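Local coordinates for uncharacterized protein DUF1185 (Bordetella bronchiseptica RB50, PDB 3BYQ) that is of unknown function but, as a DUF1185 family member with a variant of the Bacillus chorismate mutase fold, probably has a role in amino-acid metabolism, at residues L4-K9 and V37-Y42; A55-L60 and G95-E100; V86-E91 and P157-I162. One frame throughout, in Å; residues are numbered along the deposited sequence.

Contact 1: L4-K9 and V37-Y42; sequences LIEIRK and VIRNPY
E6 and R39 lie side by side, their side chains pointing the same way, across the end of the antiparallel beta hairpin (strands 7-17 and 29-39) that is remote from its connecting loop. Their carboxylate and guanidinium planes are 57° apart, so the salt bridge, though it uses both oxygens, is not coplanar. R39 NE gives a nearly straight hydrogen bond (169°) to E6 OE1 at 2.9 Å, with OE1 close to the guanidinium plane but NE well above the carboxylate plane. A second bond, R39 NH2 to E6 OE2, is weak. The R39 chain bends at chi3 (64°), which brings NE round to OE1. The same two residues are tied by their backbones, R39 N to E6 O at 3.2 Å, and E6 O also receives a CA-H contact from I38.

Next along the ladder, I7 and I38 form a non-hydrogen-bonded pair whose side chains cross obliquely. I38 CG2 comes within 4.0 Å of I7 CG1, and I5 CG2 approaches the same methyl more distantly. Beyond this pair R8 N donates to V37 O at 2.8 Å. The two methyls of V37 then serve different neighbours: CG1 lies near R8 NH2, while CG2 lies against K9 CG. The charged ends belong to partners elsewhere, R8 to E161 and D155, K9 to D155 and to E15 of the second subunit.

At the hairpin's frayed end L4 crosses both P41 and Y42 at about a right angle, its CD1 lying 3.7 Å from Y42 OH. There the strands have parted, and a water spans the gap: it donates to L4 O and to R39 O, each at 2.7 Å, and accepts from E6 N.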
loop_
_atom_site.group_PDB
_atom_site.type_symbol
_atom_site.label_atom_id
_atom_site.label_comp_id
_atom_site.label_asym_id
_atom_site.label_seq_id
_atom_site.Cartn_x
_atom_site.Cartn_y
_atom_site.Cartn_z
ATOM N N LEU B 4 10.168 -26.008 17.964
ATOM C CA LEU B 4 9.949 -24.557 17.964
ATOM C C LEU B 4 9.377 -24.097 16.636
ATOM O O LEU B 4 9.220 -22.879 16.402
ATOM C CB LEU B 4 11.282 -23.830 18.172
ATOM C CG LEU B 4 11.939 -23.999 19.530
ATOM C CD1 LEU B 4 13.381 -23.416 19.529
ATOM C CD2 LEU B 4 11.034 -23.331 20.571
ATOM N N ILE B 5 9.071 -25.059 15.773
ATOM C CA ILE B 5 8.632 -24.753 14.399
ATOM C C ILE B 5 7.238 -25.254 14.151
ATOM O O ILE B 5 7.004 -26.447 14.061
ATOM C CB ILE B 5 9.583 -25.338 13.359
ATOM C CG1 ILE B 5 11.015 -24.842 13.608
ATOM C CG2 ILE B 5 9.096 -24.974 11.926
ATOM C CD1 ILE B 5 12.023 -25.410 12.607
ATOM N N GLU B 6 6.308 -24.316 14.049
ATOM C CA GLU B 6 4.900 -24.645 13.778
ATOM C C GLU B 6 4.441 -23.850 12.568
ATOM O O GLU B 6 4.276 -22.656 12.653
ATOM C CB GLU B 6 4.039 -24.305 14.980
ATOM C CG GLU B 6 4.433 -25.080 16.210
ATOM C CD GLU B 6 3.702 -24.624 17.453
ATOM O OE1 GLU B 6 2.820 -23.735 17.380
ATOM O OE2 GLU B 6 4.027 -25.159 18.521
ATOM N N ILE B 7 4.204 -24.546 11.462
ATOM C CA ILE B 7 3.825 -23.899 10.179
ATOM C C ILE B 7 2.303 -23.725 10.026
ATOM O O ILE B 7 1.536 -24.696 10.096
ATOM C CB ILE B 7 4.358 -24.726 8.976
ATOM C CG1 ILE B 7 5.864 -24.969 9.083
ATOM C CG2 ILE B 7 4.019 -24.038 7.615
ATOM C CD1 ILE B 7 6.392 -25.952 8.059
ATOM N N ARG B 8 1.881 -22.490 9.774
ATOM C CA ARG B 8 0.487 -22.177 9.540
ATOM C C ARG B 8 0.145 -22.359 8.062
ATOM O O ARG B 8 -0.845 -22.960 7.688
ATOM C CB ARG B 8 0.171 -20.743 9.986
ATOM C CG ARG B 8 -1.280 -20.412 9.728
ATOM C CD ARG B 8 -1.774 -19.163 10.415
ATOM N NE ARG B 8 -1.114 -17.935 10.014
ATOM C CZ ARG B 8 -1.521 -17.126 9.047
ATOM N NH1 ARG B 8 -2.544 -17.440 8.303
ATOM N NH2 ARG B 8 -0.844 -16.015 8.796
ATOM N N LYS B 9 0.992 -21.764 7.236
ATOM C CA LYS B 9 0.810 -21.814 5.782
ATOM C C LYS B 9 2.093 -21.625 5.052
ATOM O O LYS B 9 3.081 -21.173 5.614
ATOM C CB LYS B 9 -0.241 -20.789 5.322
ATOM C CG LYS B 9 0.148 -19.385 5.513
ATOM C CD LYS B 9 -1.041 -18.450 5.287
ATOM C CE LYS B 9 -1.511 -18.392 3.871
ATOM N NZ LYS B 9 -2.785 -17.535 3.812
ATOM N N VAL B 37 5.105 -19.575 6.860
ATOM C CA VAL B 37 4.644 -18.721 7.948
ATOM C C VAL B 37 4.592 -19.585 9.181
ATOM O O VAL B 37 3.901 -20.588 9.207
ATOM C CB VAL B 37 3.267 -18.121 7.674
ATOM C CG1 VAL B 37 2.816 -17.284 8.849
ATOM C CG2 VAL B 37 3.286 -17.282 6.384
ATOM N N ILE B 38 5.395 -19.206 10.171
ATOM C CA ILE B 38 5.497 -19.942 11.426
ATOM C C ILE B 38 5.216 -19.070 12.636
ATOM O O ILE B 38 5.274 -17.878 12.568
ATOM C CB ILE B 38 6.846 -20.661 11.591
ATOM C CG1 ILE B 38 7.994 -19.707 11.985
ATOM C CG2 ILE B 38 7.202 -21.460 10.312
ATOM C CD1 ILE B 38 9.298 -20.433 12.483
ATOM N N ARG B 39 4.817 -19.706 13.728
ATOM C CA ARG B 39 4.613 -18.987 14.977
ATOM C C ARG B 39 5.966 -18.520 15.468
ATOM O O ARG B 39 6.969 -19.231 15.347
ATOM C CB ARG B 39 3.973 -19.906 16.022
ATOM C CG ARG B 39 3.651 -19.199 17.320
ATOM C CD ARG B 39 2.856 -20.098 18.253
ATOM N NE ARG B 39 3.629 -21.253 18.665
ATOM C CZ ARG B 39 4.540 -21.257 19.642
ATOM N NH1 ARG B 39 4.839 -20.142 20.278
ATOM N NH2 ARG B 39 5.179 -22.393 19.935
ATOM N N ASN B 40 5.990 -17.321 16.034
ATOM C CA ASN B 40 7.196 -16.799 16.643
ATOM C C ASN B 40 7.207 -17.150 18.124
ATOM O O ASN B 40 6.460 -16.558 18.888
ATOM C CB ASN B 40 7.266 -15.271 16.508
ATOM C CG ASN B 40 8.564 -14.689 17.005
ATOM O OD1 ASN B 40 9.353 -15.375 17.634
ATOM N ND2 ASN B 40 8.799 -13.413 16.704
ATOM N N PRO B 41 8.062 -18.098 18.553
ATOM C CA PRO B 41 8.044 -18.456 19.981
ATOM C C PRO B 41 8.556 -17.379 20.949
ATOM O O PRO B 41 8.437 -17.562 22.175
ATOM C CB PRO B 41 8.999 -19.658 20.056
ATOM C CG PRO B 41 9.228 -20.082 18.699
ATOM C CD PRO B 41 9.097 -18.862 17.846
ATOM N N TYR B 42 9.139 -16.299 20.405
ATOM C CA TYR B 42 9.731 -15.199 21.200
ATOM C C TYR B 42 9.040 -13.852 21.094
ATOM O O TYR B 42 9.532 -12.847 21.633
ATOM C CB TYR B 42 11.209 -15.052 20.827
ATOM C CG TYR B 42 11.877 -16.391 20.910
ATOM C CD1 TYR B 42 12.153 -16.962 22.140
ATOM C CD2 TYR B 42 12.180 -17.118 19.766
ATOM C CE1 TYR B 42 12.729 -18.219 22.228
ATOM C CE2 TYR B 42 12.744 -18.359 19.845
ATOM C CZ TYR B 42 13.009 -18.912 21.086
ATOM O OH TYR B 42 13.594 -20.150 21.195
HETATM O O HOH W 1 7.025 -21.892 15.184
#

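Contact 2: A55-L60 and G95-E100. With EDO (1,2-ethanediol), chain Q.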
loop_
_atom_site.group_PDB
_atom_site.type_symbol
_atom_site.label_atom_id
_atom_site.label_comp_id
_atom_site.label_asym_id
_atom_site.label_seq_id
_atom_site.Cartn_x
_atom_site.Cartn_y
_atom_site.Cartn_z
ATOM N N ALA B 55 19.179 -23.155 15.172
ATOM C CA ALA B 55 19.592 -24.535 14.881
ATOM C C ALA B 55 18.456 -25.364 14.312
ATOM O O ALA B 55 18.614 -26.052 13.283
ATOM C CB ALA B 55 20.152 -25.218 16.145
ATOM N N GLU B 56 17.298 -25.287 14.946
ATOM C CA GLU B 56 16.155 -26.067 14.478
ATOM C C GLU B 56 15.629 -25.617 13.106
ATOM O O GLU B 56 15.187 -26.433 12.303
ATOM C CB GLU B 56 15.012 -26.101 15.474
ATOM C CG GLU B 56 14.066 -27.248 15.128
ATOM C CD GLU B 56 12.834 -27.324 15.993
ATOM O OE1 GLU B 56 12.810 -26.672 17.077
ATOM O OE2 GLU B 56 11.906 -28.072 15.560
ATOM N N LEU B 57 15.733 -24.320 12.844
ATOM C CA LEU B 57 15.272 -23.732 11.584
ATOM C C LEU B 57 16.011 -24.248 10.363
ATOM O O LEU B 57 15.525 -24.127 9.249
ATOM C CB LEU B 57 15.306 -22.200 11.641
ATOM C CG LEU B 57 14.168 -21.578 12.461
ATOM C CD1 LEU B 57 14.539 -20.115 12.834
ATOM C CD2 LEU B 57 12.812 -21.686 11.727
ATOM N N ARG B 58 17.167 -24.863 10.570
ATOM C CA ARG B 58 17.890 -25.422 9.430
ATOM C C ARG B 58 17.002 -26.416 8.683
ATOM O O ARG B 58 17.032 -26.458 7.467
ATOM C CB ARG B 58 19.204 -26.067 9.874
ATOM C CG ARG B 58 20.178 -26.377 8.753
ATOM C CD ARG B 58 20.979 -25.154 8.328
ATOM N NE ARG B 58 21.850 -24.684 9.401
ATOM C CZ ARG B 58 22.999 -25.266 9.742
ATOM N NH1 ARG B 58 23.493 -26.279 9.052
ATOM N NH2 ARG B 58 23.700 -24.782 10.749
ATOM N N SER B 59 16.185 -27.159 9.431
ATOM C CA SER B 59 15.278 -28.156 8.824
ATOM C C SER B 59 14.217 -27.498 7.944
ATOM O O SER B 59 13.784 -28.064 6.945
ATOM C CB SER B 59 14.605 -29.051 9.869
ATOM O OG SER B 59 13.824 -28.297 10.767
ATOM N N LEU B 60 13.789 -26.322 8.344
ATOM C CA LEU B 60 12.824 -25.540 7.552
ATOM C C LEU B 60 13.514 -25.093 6.257
ATOM O O LEU B 60 12.921 -25.124 5.190
ATOM C CB LEU B 60 12.340 -24.326 8.333
ATOM C CG LEU B 60 11.254 -23.504 7.635
ATOM C CD1 LEU B 60 9.978 -24.345 7.444
ATOM C CD2 LEU B 60 10.952 -22.201 8.422
ATOM N N GLY B 95 14.373 -12.670 12.584
ATOM C CA GLY B 95 14.508 -12.914 11.167
ATOM C C GLY B 95 15.960 -13.194 10.815
ATOM O O GLY B 95 16.255 -13.932 9.895
ATOM N N ALA B 96 16.866 -12.591 11.561
ATOM C CA ALA B 96 18.285 -12.709 11.277
ATOM C C ALA B 96 18.829 -14.122 11.447
ATOM O O ALA B 96 19.883 -14.471 10.900
ATOM C CB ALA B 96 19.076 -11.701 12.102
ATOM N N VAL B 97 18.106 -14.930 12.202
ATOM C CA VAL B 97 18.427 -16.357 12.328
ATOM C C VAL B 97 18.432 -17.101 10.960
ATOM O O VAL B 97 19.091 -18.139 10.809
ATOM C CB VAL B 97 17.432 -17.116 13.252
ATOM C CG1 VAL B 97 17.583 -16.674 14.707
ATOM C CG2 VAL B 97 15.979 -16.972 12.756
ATOM N N TRP B 98 17.718 -16.544 9.992
ATOM C CA TRP B 98 17.568 -17.161 8.665
ATOM C C TRP B 98 18.826 -17.059 7.787
ATOM O O TRP B 98 18.970 -17.790 6.839
ATOM C CB TRP B 98 16.372 -16.546 7.971
ATOM C CG TRP B 98 15.798 -17.347 6.797
ATOM C CD1 TRP B 98 15.655 -16.917 5.504
ATOM C CD2 TRP B 98 15.294 -18.676 6.838
ATOM N NE1 TRP B 98 15.074 -17.915 4.738
ATOM C CE2 TRP B 98 14.855 -19.004 5.528
ATOM C CE3 TRP B 98 15.147 -19.622 7.849
ATOM C CZ2 TRP B 98 14.264 -20.212 5.231
ATOM C CZ3 TRP B 98 14.592 -20.805 7.552
ATOM C CH2 TRP B 98 14.171 -21.115 6.240
ATOM N N HIS B 99 19.725 -16.132 8.102
ATOM C CA HIS B 99 20.970 -16.037 7.342
ATOM C C HIS B 99 21.679 -17.389 7.354
ATOM O O HIS B 99 22.028 -17.916 6.300
ATOM C CB HIS B 99 21.854 -14.923 7.869
ATOM C CG HIS B 99 21.352 -13.552 7.535
ATOM N ND1 HIS B 99 21.500 -12.994 6.281
ATOM C CD2 HIS B 99 20.748 -12.607 8.303
ATOM C CE1 HIS B 99 20.964 -11.785 6.277
ATOM N NE2 HIS B 99 20.515 -11.518 7.489
ATOM N N GLU B 100 21.844 -17.956 8.550
ATOM C CA GLU B 100 22.470 -19.256 8.678
ATOM C C GLU B 100 21.485 -20.365 8.336
ATOM O O GLU B 100 21.774 -21.212 7.504
ATOM C CB GLU B 100 23.041 -19.495 10.056
ATOM C CG GLU B 100 23.694 -20.860 10.173
ATOM C CD GLU B 100 24.091 -21.179 11.561
ATOM O OE1 GLU B 100 25.058 -20.568 12.016
ATOM O OE2 GLU B 100 23.436 -22.031 12.187
HETATM C C1 EDO Q . 21.395 -29.048 6.535
HETATM O O1 EDO Q . 20.992 -29.547 7.817
HETATM C C2 EDO Q . 22.872 -28.687 6.553
HETATM O O2 EDO Q . 23.058 -27.292 6.299
HETATM O O HOH W 2 20.997 -22.863 11.386
#
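L57, R58 and L60 of helix 51-72 meet V97, W98 and E100, where helix 93-96 gives way to helix 98-109. The apolar part is the buried one. L57 CD1 presses on V97 CG2 at 3.5 Å, closer than usual for two methyls, and the two side chains cross at about a right angle. L60 also crosses W98 at about a right angle, with its CD2 4.0 Å from W98 CZ3 at the benzo end of the indole.

The polar part is a salt bridge. R58 folds at chi2 (81°, placing CD) and again at chi3, placing NE, on the way to E100. R58 NH2 donates to E100 OE2 at 3.1 Å (158°). The guanidinium and carboxylate planes stand 87° apart; OE2 lies near the guanidinium plane, and NH2 comes from above the carboxylate. A water reinforces the pair, accepting from R58 NE at 2.8 Å and donating to E100 OE2 at 2.7 Å. R58 NH1 donates to an ethanediol, probably from the crystallisation liquor, while E100 OE1 is held by R143 of the third subunit.

Strand 161-169 packs against both segments: F164 touches L57, L60 and V97 and stacks on W98, whose NE1 donates to A165 O.

Contact 3: V86-E91 and P157-I162. With EDO (1,2-ethanediol), chain I.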
loop_
_atom_site.group_PDB
_atom_site.type_symbol
_atom_site.label_atom_id
_atom_site.label_comp_id
_atom_site.label_asym_id
_atom_site.label_seq_id
_atom_site.Cartn_x
_atom_site.Cartn_y
_atom_site.Cartn_z
ATOM N N VAL B 86 9.352 -10.495 9.750
ATOM C CA VAL B 86 8.973 -10.770 11.119
ATOM C C VAL B 86 7.758 -9.921 11.440
ATOM O O VAL B 86 7.659 -8.778 11.016
ATOM C CB VAL B 86 10.119 -10.472 12.131
ATOM C CG1 VAL B 86 9.724 -10.851 13.568
ATOM C CG2 VAL B 86 11.427 -11.198 11.700
ATOM N N GLY B 87 6.820 -10.504 12.171
ATOM C CA GLY B 87 5.634 -9.778 12.587
ATOM C C GLY B 87 5.932 -8.694 13.580
ATOM O O GLY B 87 7.014 -8.697 14.247
ATOM N N VAL B 88 4.974 -7.781 13.741
ATOM C CA VAL B 88 5.251 -6.567 14.526
ATOM C C VAL B 88 5.530 -6.756 16.007
ATOM O O VAL B 88 6.085 -5.846 16.619
ATOM C CB VAL B 88 4.209 -5.434 14.375
ATOM C CG1 VAL B 88 4.247 -4.851 12.999
ATOM C CG2 VAL B 88 2.822 -5.870 14.792
ATOM N N ASP B 89 5.138 -7.899 16.569
ATOM C CA ASP B 89 5.450 -8.197 17.976
ATOM C C ASP B 89 6.832 -8.844 18.161
ATOM O O ASP B 89 7.211 -9.155 19.279
ATOM C CB ASP B 89 4.356 -9.048 18.638
ATOM C CG ASP B 89 3.083 -8.286 18.911
ATOM O OD1 ASP B 89 2.970 -7.073 18.573
ATOM O OD2 ASP B 89 2.157 -8.916 19.477
ATOM N N GLY B 90 7.581 -9.032 17.083
ATOM C CA GLY B 90 8.904 -9.611 17.137
ATOM C C GLY B 90 9.970 -8.556 16.991
ATOM O O GLY B 90 9.728 -7.369 17.220
ATOM N N GLU B 91 11.163 -9.010 16.633
ATOM C CA GLU B 91 12.308 -8.138 16.405
ATOM C C GLU B 91 13.105 -8.658 15.225
ATOM O O GLU B 91 12.980 -9.821 14.829
ATOM C CB GLU B 91 13.203 -8.004 17.633
ATOM C CG GLU B 91 13.870 -9.285 18.071
ATOM C CD GLU B 91 14.807 -9.063 19.261
ATOM O OE1 GLU B 91 15.884 -8.426 19.101
ATOM O OE2 GLU B 91 14.466 -9.544 20.375
ATOM N N PRO B 157 3.228 -11.829 7.883
ATOM C CA PRO B 157 3.156 -12.464 9.188
ATOM C C PRO B 157 2.256 -11.623 10.064
ATOM O O PRO B 157 2.359 -10.380 10.074
ATOM C CB PRO B 157 4.576 -12.340 9.712
ATOM C CG PRO B 157 5.112 -11.153 9.073
ATOM C CD PRO B 157 4.484 -11.049 7.740
ATOM N N ARG B 158 1.438 -12.326 10.836
ATOM C CA ARG B 158 0.590 -11.678 11.817
ATOM C C ARG B 158 1.600 -11.298 12.938
ATOM O O ARG B 158 2.746 -11.698 12.884
ATOM C CB ARG B 158 -0.568 -12.573 12.214
ATOM C CG ARG B 158 -1.470 -12.768 10.987
ATOM C CD ARG B 158 -2.615 -13.578 11.309
ATOM N NE ARG B 158 -3.366 -13.939 10.113
ATOM C CZ ARG B 158 -4.511 -14.623 10.139
ATOM N NH1 ARG B 158 -5.096 -14.943 11.283
ATOM N NH2 ARG B 158 -5.062 -14.968 9.013
ATOM N N PRO B 159 1.178 -10.478 13.905
ATOM C CA PRO B 159 2.104 -9.931 14.859
ATOM C C PRO B 159 3.067 -10.902 15.536
ATOM O O PRO B 159 4.230 -10.552 15.778
ATOM C CB PRO B 159 1.177 -9.256 15.864
ATOM C CG PRO B 159 0.042 -8.739 15.007
ATOM C CD PRO B 159 -0.162 -9.849 13.992
ATOM N N ARG B 160 2.579 -12.104 15.797
ATOM C CA ARG B 160 3.316 -13.123 16.548
ATOM C C ARG B 160 3.800 -14.279 15.670
ATOM O O ARG B 160 3.975 -15.398 16.123
ATOM C CB ARG B 160 2.446 -13.597 17.726
ATOM C CG ARG B 160 2.098 -12.445 18.669
ATOM C CD ARG B 160 1.247 -12.851 19.828
ATOM N NE ARG B 160 -0.151 -12.934 19.451
ATOM C CZ ARG B 160 -0.877 -11.882 19.097
ATOM N NH1 ARG B 160 -0.335 -10.666 19.013
ATOM N NH2 ARG B 160 -2.136 -12.063 18.776
ATOM N N GLU B 161 4.015 -13.955 14.407
ATOM C CA GLU B 161 4.527 -14.889 13.400
ATOM C C GLU B 161 5.770 -14.375 12.722
ATOM O O GLU B 161 6.190 -13.227 12.890
ATOM C CB GLU B 161 3.489 -15.159 12.328
ATOM C CG GLU B 161 2.206 -15.721 12.854
ATOM C CD GLU B 161 1.226 -16.044 11.772
ATOM O OE1 GLU B 161 1.054 -15.193 10.851
ATOM O OE2 GLU B 161 0.556 -17.108 11.882
ATOM N N ILE B 162 6.371 -15.282 11.971
ATOM C CA ILE B 162 7.519 -14.972 11.097
ATOM C C ILE B 162 7.329 -15.686 9.776
ATOM O O ILE B 162 6.822 -16.828 9.747
ATOM C CB ILE B 162 8.895 -15.431 11.651
ATOM C CG1 ILE B 162 9.109 -15.006 13.110
ATOM C CG2 ILE B 162 10.057 -14.893 10.724
ATOM C CD1 ILE B 162 10.220 -15.831 13.876
HETATM C C1 EDO I . -1.336 -7.038 17.815
HETATM O O1 EDO I . -2.338 -8.048 18.032
HETATM C C2 EDO I . -1.265 -6.139 19.038
HETATM O O2 EDO I . -2.554 -5.550 19.224
HETATM O O HOH W 3 2.808 -8.256 11.705
#
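P159 O is met from two points of the facing turn: D89 N donates a hydrogen bond to it at 2.9 Å, and the CA-H of G87 makes a longer contact. Two type I beta turns, G87-G90 and R158-E161, dock here beside the ends of antiparallel strands 79-86 and 161-169. The hydrogen bond G87 N to E161 O, also 2.9 Å, joins the strand ends to the turns. Just before it, V86 and I162 are a non-hydrogen-bonded pair, their side chains side by side with the CG2 methyls 4.1 Å apart. G87 is packed closely by segment 157-162: its CA lies 3.5 Å from R158 O, and CG of P157, which follows a cis peptide bond, reaches G87 N at 3.6 Å.

P159 CB meets both V88 CG2 and D89 CG, the latter at 3.7 Å; the V88 and P159 side chains lie side by side. D89 then lies beside R160, pointing the same way, with carboxylate and guanidinium planes 36° apart. The R160 chain bends at chi3 (-81°), which places NE, and its NH1 donates to D89 OD2 at 3.1 Å (141°); OD2 is in the guanidinium plane, but NH1 stands above the carboxylate. R160 NH2 has its own partner, D89 of the fourth subunit, so this edge of the contact belongs to an interface between copies.

Within the second turn E161 OE1 accepts from R158 N, while its OE2 goes to R8. A water links the G87-G90 turn to the residue before the other turn, accepting from V88 N and donating to P157 O at 2.7 Å.

In the fold
Strands 29-39 and 161-169 are neighbours in one sheet, and through them contacts 1 and 3 abut: R8 bridges to E161, and N40 bonds to the backbone of R160. The centres of both lie about 18 Å from the chain's centre, and both rely largely on backbone hydrogen bonds, but contact 1 is only partly buried, with E6 and R39 exposed, whereas contact 3 is mostly buried, R160 excepted. Contact 2, its centre about 12 Å from the chain's centre, has no backbone bond across it; helices meet there through buried apolar side chains, with one ion pair at the margin. It joins contact 1 where I5 and I38 pack on L57. All three reach other subunits.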